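PDB 5U1T: separin from Saccharomyces cerevisiae, which cleaves the SCC1 subunit of cohesin at the onset of anaphase as a caspase-like cysteine protease, releasing sister chromatids for segregation. Local coordinates for residues S1119-D1124 with S1387-N1392. Residues are numbered along the deposited sequence; the frame is centred on the assembly and turned at random.
Sequences SAAQKD and SYVCLN
Where Ala1121 meets Val1389 and Asn1392, two helices pack through a small residue, within the part of separase that holds the mixed sheet that includes the parallel strands 1132-1139, 1353-1362 and 1382-1385. Their axes approach to 8.5 Å and cross at 53°, a spacing consistent with the small alanine side chain between them. Ala1121 CB lies 3.9 Å from Val1389 CA and reaches the side-chain methyl of Val1389, CG2, at 4.1 Å; it also meets Asn1392 CB at 3.9 Å. With CG anti to the backbone N (chi1 179°), Asn1392 carries its amide past Ala1121 O to the side chain of Asp1124, which it crosses at about a right angle. An alanine in place of Asn1392 would keep CB against Ala1121 but would probably leave a gap beside the side chain of Asp1124, where the amide had lain. Gln1122 lies alongside Tyr1388, amide and ring planes 82° apart, its OE1 3.5 Å from Tyr1388 CE2. Ser1387 is the N-cap of helix 1388-1397, its OG accepting from Cys1390 N at 3.2 Å. Helix 1062-1072 packs on Gln1122 and Tyr1388, Arg1077 makes a cation-pi contact with the tyrosine, and strand 1132-1139 touches Tyr1388 and Leu1391 through Thr1136 and Val1134.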
loop_
_atom_site.group_PDB
_atom_site.type_symbol
_atom_site.label_atom_id
_atom_site.label_comp_id
_atom_site.label_asym_id
_atom_site.label_seq_id
_atom_site.Cartn_x
_atom_site.Cartn_y
_atom_site.Cartn_z
ATOM N N SER A 1119 -42.192 -8.006 6.219
ATOM C CA SER A 1119 -43.323 -8.306 7.071
ATOM C C SER A 1119 -44.578 -7.681 6.497
ATOM O O SER A 1119 -45.691 -8.121 6.783
ATOM C CB SER A 1119 -43.073 -7.803 8.482
ATOM O OG SER A 1119 -43.024 -6.393 8.476
ATOM N N ALA A 1120 -44.394 -6.641 5.688
ATOM C CA ALA A 1120 -45.515 -6.049 4.975
ATOM C C ALA A 1120 -45.969 -6.996 3.872
ATOM O O ALA A 1120 -47.151 -7.057 3.551
ATOM C CB ALA A 1120 -45.150 -4.702 4.403
ATOM N N ALA A 1121 -45.027 -7.741 3.302
ATOM C CA ALA A 1121 -45.349 -8.693 2.251
ATOM C C ALA A 1121 -46.287 -9.752 2.810
ATOM O O ALA A 1121 -47.337 -10.064 2.239
ATOM C CB ALA A 1121 -44.100 -9.329 1.705
ATOM N N GLN A 1122 -45.896 -10.290 3.954
ATOM C CA GLN A 1122 -46.653 -11.333 4.600
ATOM C C GLN A 1122 -48.026 -10.842 5.067
ATOM O O GLN A 1122 -49.017 -11.565 4.948
ATOM C CB GLN A 1122 -45.839 -11.876 5.756
ATOM C CG GLN A 1122 -46.589 -12.748 6.696
ATOM C CD GLN A 1122 -45.645 -13.631 7.457
ATOM O OE1 GLN A 1122 -44.564 -13.954 6.954
ATOM N NE2 GLN A 1122 -46.033 -14.026 8.678
ATOM N N LYS A 1123 -48.086 -9.616 5.582
ATOM C CA LYS A 1123 -49.359 -9.036 5.992
ATOM C C LYS A 1123 -50.268 -8.878 4.778
ATOM O O LYS A 1123 -51.460 -9.188 4.831
ATOM C CB LYS A 1123 -49.155 -7.693 6.694
ATOM C CG LYS A 1123 -50.419 -6.846 6.776
ATOM C CD LYS A 1123 -50.569 -6.155 8.119
ATOM C CE LYS A 1123 -51.517 -4.968 8.033
ATOM N NZ LYS A 1123 -50.941 -3.863 7.186
ATOM N N ASP A 1124 -49.692 -8.420 3.673
ATOM C CA ASP A 1124 -50.443 -8.254 2.433
ATOM C C ASP A 1124 -50.943 -9.574 1.873
ATOM O O ASP A 1124 -52.097 -9.664 1.471
ATOM C CB ASP A 1124 -49.597 -7.546 1.382
ATOM C CG ASP A 1124 -49.474 -6.077 1.647
ATOM O OD1 ASP A 1124 -50.326 -5.548 2.396
ATOM O OD2 ASP A 1124 -48.531 -5.457 1.111
ATOM N N SER A 1387 -39.231 -16.099 -2.594
ATOM C CA SER A 1387 -39.508 -15.490 -1.285
ATOM C C SER A 1387 -40.908 -14.860 -1.165
ATOM O O SER A 1387 -41.556 -14.597 -2.171
ATOM C CB SER A 1387 -38.460 -14.418 -0.994
ATOM O OG SER A 1387 -38.631 -13.320 -1.872
ATOM N N TYR A 1388 -41.362 -14.576 0.054
ATOM C CA TYR A 1388 -42.653 -13.896 0.245
ATOM C C TYR A 1388 -42.686 -12.515 -0.395
ATOM O O TYR A 1388 -43.741 -12.060 -0.872
ATOM C CB TYR A 1388 -43.002 -13.730 1.730
ATOM C CG TYR A 1388 -43.275 -15.004 2.484
ATOM C CD1 TYR A 1388 -43.700 -16.147 1.826
ATOM C CD2 TYR A 1388 -43.100 -15.063 3.862
ATOM C CE1 TYR A 1388 -43.944 -17.317 2.512
ATOM C CE2 TYR A 1388 -43.338 -16.227 4.558
ATOM C CZ TYR A 1388 -43.762 -17.355 3.878
ATOM O OH TYR A 1388 -44.007 -18.528 4.559
ATOM N N VAL A 1389 -41.540 -11.836 -0.376
ATOM C CA VAL A 1389 -41.466 -10.477 -0.891
ATOM C C VAL A 1389 -41.599 -10.484 -2.410
ATOM O O VAL A 1389 -42.216 -9.586 -2.987
ATOM C CB VAL A 1389 -40.152 -9.764 -0.473
ATOM C CG1 VAL A 1389 -40.070 -8.377 -1.117
ATOM C CG2 VAL A 1389 -40.055 -9.650 1.052
ATOM N N CYS A 1390 -41.049 -11.507 -3.052
ATOM C CA CYS A 1390 -41.163 -11.616 -4.500
ATOM C C CYS A 1390 -42.596 -11.996 -4.931
ATOM O O CYS A 1390 -43.168 -11.408 -5.868
ATOM C CB CYS A 1390 -40.161 -12.640 -5.043
ATOM S SG CYS A 1390 -40.336 -12.904 -6.824
ATOM N N LEU A 1391 -43.165 -12.982 -4.244
ATOM C CA LEU A 1391 -44.533 -13.361 -4.483
ATOM C C LEU A 1391 -45.439 -12.137 -4.330
ATOM O O LEU A 1391 -46.234 -11.834 -5.229
ATOM C CB LEU A 1391 -44.960 -14.487 -3.531
ATOM C CG LEU A 1391 -46.400 -14.985 -3.698
ATOM C CD1 LEU A 1391 -46.629 -15.505 -5.115
ATOM C CD2 LEU A 1391 -46.763 -16.043 -2.649
ATOM N N ASN A 1392 -45.314 -11.411 -3.222
ATOM C CA ASN A 1392 -46.287 -10.352 -2.960
ATOM C C ASN A 1392 -46.136 -9.156 -3.877
ATOM O O ASN A 1392 -47.101 -8.445 -4.117
ATOM C CB ASN A 1392 -46.229 -9.874 -1.510
ATOM C CG ASN A 1392 -47.234 -8.759 -1.233
ATOM O OD1 ASN A 1392 -48.443 -8.993 -1.210
ATOM N ND2 ASN A 1392 -46.736 -7.536 -1.051
#